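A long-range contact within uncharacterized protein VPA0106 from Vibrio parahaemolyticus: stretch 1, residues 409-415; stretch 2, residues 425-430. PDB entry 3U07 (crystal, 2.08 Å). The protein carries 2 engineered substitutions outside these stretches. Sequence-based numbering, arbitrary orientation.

Stretch 1 409-415: YAIMRFY
Stretch 2, residues 425-430: EYQMPE

Residues 409 to 414 continue a strand begun earlier in the chain, with phi between -101° and -137° and psi between 120° and 158°; the chain turns a corner at Tyr-415. Residues 425 to 430 form an irregular segment, mostly extended after Glu-425 (phi/psi -62°/-58°): Tyr-426, Met-428 and Pro-429 have phi -53° to -63° and psi 133° to 146°, Gln-427 -106°/142°, Glu-430 -78°/151°. The directions CA 410 to 414 and CA 426 to 429 differ by 139°. Register is set by Met-412 and Met-428, CA atoms 7.5 Å apart.

No hydrogen bond crosses; side-chain packing buries 267 Å², mostly on Met-428 (78 Å²) and Met-412 (71 Å²), whose long, unbranched apolar chains suit a contact made by reach. Ala-410, Met-412 and Phe-414 point toward the loop, Ile-411 away. Met-412 (selenomethionine; t, t, m) places CE 3.3 Å from Met-428 CG, a tight contact, and 3.6 Å from apolar Pro-429 CD (ring C-gamma exo). Met-428, also selenomethionine, leaves sideways, yet its t, t, t chain brings CE 4.0 Å from Ala-410 CB. Phe-414 (chi1 m, chi2 78°) meets Tyr-426 (chi1 t, chi2 86°): Phe-414 CZ lies 3.6 Å from Tyr-426 CE2, centroids 5.5 Å apart, planes at 81°, an oblique pair. Gln-427 (m, m) points away, its NE2 donating to Glu-425 O at 2.9 Å.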

ATOM      1  N   TYR A 409     -11.294  17.028  -6.091  1.00 29.98           N
ATOM      2  CA  TYR A 409     -10.089  17.142  -5.293  1.00 30.11           C
ATOM      3  C   TYR A 409      -8.944  16.655  -6.159  1.00 30.81           C
ATOM      4  O   TYR A 409      -9.153  15.934  -7.136  1.00 34.64           O
ATOM      5  CB  TYR A 409     -10.168  16.345  -3.987  1.00 31.03           C
ATOM      6  CG  TYR A 409     -10.423  14.862  -4.126  1.00 40.31           C
ATOM      7  CD1 TYR A 409     -11.721  14.369  -4.265  1.00 40.14           C
ATOM      8  CD2 TYR A 409      -9.370  13.946  -4.070  1.00 34.66           C
ATOM      9  CE1 TYR A 409     -11.963  13.000  -4.340  1.00 43.18           C
ATOM     10  CE2 TYR A 409      -9.599  12.573  -4.147  1.00 35.53           C
ATOM     11  CZ  TYR A 409     -10.899  12.109  -4.281  1.00 44.75           C
ATOM     12  OH  TYR A 409     -11.144  10.757  -4.358  1.00 38.29           O
ATOM     13  N   ALA A 410      -7.735  17.074  -5.819  1.00 28.87           N
ATOM     14  CA  ALA A 410      -6.570  16.683  -6.586  1.00 22.68           C
ATOM     15  C   ALA A 410      -5.623  15.898  -5.702  1.00 23.79           C
ATOM     16  O   ALA A 410      -5.404  16.257  -4.548  1.00 25.42           O
ATOM     17  CB  ALA A 410      -5.864  17.929  -7.139  1.00 20.25           C
ATOM     18  N   ILE A 411      -5.083  14.813  -6.249  1.00 27.00           N
ATOM     19  CA  ILE A 411      -4.132  13.973  -5.530  1.00 24.59           C
ATOM     20  C   ILE A 411      -2.780  14.056  -6.228  1.00 22.94           C
ATOM     21  O   ILE A 411      -2.668  13.721  -7.406  1.00 24.81           O
ATOM     22  CB  ILE A 411      -4.555  12.489  -5.528  1.00 24.88           C
ATOM     23  CG1 ILE A 411      -5.807  12.287  -4.668  1.00 25.95           C
ATOM     24  CG2 ILE A 411      -3.391  11.626  -5.039  1.00 21.49           C
ATOM     25  CD1 ILE A 411      -5.597  12.535  -3.186  1.00 30.49           C
HETATM   26  N   MSE A 412      -1.759  14.515  -5.515  1.00 22.78           N
HETATM   27  CA  MSE A 412      -0.428  14.592  -6.099  1.00 26.82           C
HETATM   28  C   MSE A 412       0.367  13.383  -5.593  1.00 27.27           C
HETATM   29  O   MSE A 412       0.360  13.072  -4.400  1.00 20.76           O
HETATM   30  CB  MSE A 412       0.270  15.893  -5.698  1.00 24.67           C
HETATM   31  CG  MSE A 412       1.547  16.169  -6.488  1.00 35.77           C
HETATM   32 SE   MSE A 412       2.234  17.976  -6.242  0.77 39.20          SE
HETATM   33  CE  MSE A 412       0.578  18.918  -6.488  1.00 26.92           C
ATOM     34  N   ARG A 413       1.030  12.688  -6.509  1.00 22.77           N
ATOM     35  CA  ARG A 413       1.812  11.514  -6.139  1.00 31.81           C
ATOM     36  C   ARG A 413       3.296  11.725  -6.416  1.00 23.96           C
ATOM     37  O   ARG A 413       3.677  12.319  -7.426  1.00 24.42           O
ATOM     38  CB  ARG A 413       1.283  10.283  -6.882  1.00 30.16           C
ATOM     39  CG  ARG A 413      -0.131   9.895  -6.454  1.00 25.50           C
ATOM     40  CD  ARG A 413      -0.607   8.623  -7.130  1.00 29.76           C
ATOM     41  NE  ARG A 413      -1.850   8.131  -6.534  1.00 34.66           N
ATOM     42  CZ  ARG A 413      -3.071   8.468  -6.942  1.00 35.26           C
ATOM     43  NH1 ARG A 413      -3.231   9.302  -7.959  1.00 28.83           N
ATOM     44  NH2 ARG A 413      -4.135   7.972  -6.325  1.00 37.21           N
ATOM     45  N   PHE A 414       4.128  11.247  -5.498  1.00 16.25           N
ATOM     46  CA  PHE A 414       5.574  11.395  -5.623  1.00 16.49           C
ATOM     47  C   PHE A 414       6.252  10.028  -5.521  1.00 27.63           C
ATOM     48  O   PHE A 414       6.095   9.312  -4.532  1.00 27.40           O
ATOM     49  CB  PHE A 414       6.111  12.312  -4.519  1.00 24.40           C
ATOM     50  CG  PHE A 414       5.320  13.581  -4.332  1.00 25.74           C
ATOM     51  CD1 PHE A 414       4.109  13.569  -3.645  1.00 19.99           C
ATOM     52  CD2 PHE A 414       5.798  14.796  -4.827  1.00 25.44           C
ATOM     53  CE1 PHE A 414       3.383  14.745  -3.449  1.00 26.05           C
ATOM     54  CE2 PHE A 414       5.079  15.984  -4.638  1.00 24.08           C
ATOM     55  CZ  PHE A 414       3.871  15.958  -3.947  1.00 27.79           C
ATOM     56  N   TYR A 415       7.006   9.679  -6.554  1.00 21.40           N
ATOM     57  CA  TYR A 415       7.713   8.405  -6.603  1.00 25.90           C
ATOM     58  C   TYR A 415       9.208   8.668  -6.486  1.00 26.12           C
ATOM     59  O   TYR A 415       9.808   9.263  -7.378  1.00 25.15           O
ATOM     60  CB  TYR A 415       7.394   7.708  -7.921  1.00 24.88           C
ATOM     61  CG  TYR A 415       5.919   7.429  -8.093  1.00 24.65           C
ATOM     62  CD1 TYR A 415       5.354   6.235  -7.638  1.00 22.48           C
ATOM     63  CD2 TYR A 415       5.081   8.372  -8.675  1.00 24.90           C
ATOM     64  CE1 TYR A 415       3.987   5.993  -7.761  1.00 28.74           C
ATOM     65  CE2 TYR A 415       3.715   8.142  -8.799  1.00 30.93           C
ATOM     66  CZ  TYR A 415       3.174   6.955  -8.342  1.00 31.85           C
ATOM     67  OH  TYR A 415       1.823   6.735  -8.457  1.00 27.95           O
ATOM     68  N   GLU A 425       6.645  17.406   5.645  1.00 24.33           N
ATOM     69  CA  GLU A 425       7.081  18.799   5.668  1.00 27.17           C
ATOM     70  C   GLU A 425       6.651  19.515   4.386  1.00 28.60           C
ATOM     71  O   GLU A 425       5.928  20.509   4.433  1.00 30.36           O
ATOM     72  CB  GLU A 425       8.604  18.869   5.834  1.00 37.46           C
ATOM     73  CG  GLU A 425       9.155  20.271   6.035  1.00 51.36           C
ATOM     74  CD  GLU A 425      10.644  20.275   6.340  1.00 63.66           C
ATOM     75  OE1 GLU A 425      11.397  19.567   5.640  1.00 65.28           O
ATOM     76  OE2 GLU A 425      11.064  20.991   7.273  1.00 69.75           O
ATOM     77  N   TYR A 426       7.088  18.999   3.241  1.00 25.13           N
ATOM     78  CA  TYR A 426       6.736  19.592   1.953  1.00 26.39           C
ATOM     79  C   TYR A 426       5.224  19.753   1.840  1.00 26.59           C
ATOM     80  O   TYR A 426       4.469  18.828   2.135  1.00 28.91           O
ATOM     81  CB  TYR A 426       7.231  18.702   0.814  1.00 22.84           C
ATOM     82  CG  TYR A 426       6.763  19.128  -0.562  1.00 24.83           C
ATOM     83  CD1 TYR A 426       7.461  20.091  -1.297  1.00 26.24           C
ATOM     84  CD2 TYR A 426       5.643  18.542  -1.145  1.00 25.97           C
ATOM     85  CE1 TYR A 426       7.055  20.449  -2.582  1.00 20.22           C
ATOM     86  CE2 TYR A 426       5.229  18.893  -2.426  1.00 23.88           C
ATOM     87  CZ  TYR A 426       5.940  19.842  -3.139  1.00 24.08           C
ATOM     88  OH  TYR A 426       5.555  20.161  -4.420  1.00 32.10           O
ATOM     89  N   GLN A 427       4.786  20.928   1.402  1.00 29.60           N
ATOM     90  CA  GLN A 427       3.364  21.200   1.247  1.00 32.84           C
ATOM     91  C   GLN A 427       2.980  21.189  -0.225  1.00 28.63           C
ATOM     92  O   GLN A 427       3.728  21.654  -1.078  1.00 26.95           O
ATOM     93  CB  GLN A 427       3.014  22.557   1.863  1.00 38.66           C
ATOM     94  CG  GLN A 427       3.303  22.656   3.353  1.00 42.52           C
ATOM     95  CD  GLN A 427       2.451  21.707   4.171  1.00 49.26           C
ATOM     96  OE1 GLN A 427       1.236  21.885   4.280  1.00 56.39           O
ATOM     97  NE2 GLN A 427       3.081  20.687   4.746  1.00 42.14           N
HETATM   98  N   MSE A 428       1.808  20.650  -0.523  1.00 22.67           N
HETATM   99  CA  MSE A 428       1.350  20.597  -1.897  1.00 24.71           C
HETATM  100  C   MSE A 428       1.163  22.004  -2.458  1.00 25.81           C
HETATM  101  O   MSE A 428       0.645  22.885  -1.774  1.00 27.04           O
HETATM  102  CB  MSE A 428       0.027  19.853  -1.979  1.00 26.86           C
HETATM  103  CG  MSE A 428      -0.373  19.546  -3.397  1.00 32.81           C
HETATM  104 SE   MSE A 428      -1.958  18.504  -3.468  0.71 33.02          SE
HETATM  105  CE  MSE A 428      -2.554  19.031  -5.236  1.00 21.57           C
ATOM    106  N   PRO A 429       1.597  22.237  -3.706  1.00 24.09           N
ATOM    107  CA  PRO A 429       1.427  23.576  -4.277  1.00 23.18           C
ATOM    108  C   PRO A 429      -0.051  23.966  -4.183  1.00 23.42           C
ATOM    109  O   PRO A 429      -0.936  23.117  -4.286  1.00 24.23           O
ATOM    110  CB  PRO A 429       1.913  23.399  -5.715  1.00 22.82           C
ATOM    111  CG  PRO A 429       3.008  22.369  -5.560  1.00 28.47           C
ATOM    112  CD  PRO A 429       2.364  21.366  -4.615  1.00 27.45           C
ATOM    113  N   GLU A 430      -0.315  25.247  -3.977  1.00 23.98           N
ATOM    114  CA  GLU A 430      -1.687  25.717  -3.846  1.00 25.90           C
ATOM    115  C   GLU A 430      -2.364  25.821  -5.199  1.00 24.50           C
ATOM    116  O   GLU A 430      -1.701  26.013  -6.218  1.00 22.88           O
ATOM    117  CB  GLU A 430      -1.702  27.088  -3.166  1.00 26.31           C
ATOM    118  CG  GLU A 430      -0.917  27.147  -1.863  1.00 32.60           C
ATOM    119  CD  GLU A 430      -1.097  28.463  -1.118  1.00 37.47           C
ATOM    120  OE1 GLU A 430      -0.945  29.531  -1.742  1.00 37.94           O
ATOM    121  OE2 GLU A 430      -1.382  28.429   0.095  1.00 42.91           O
TER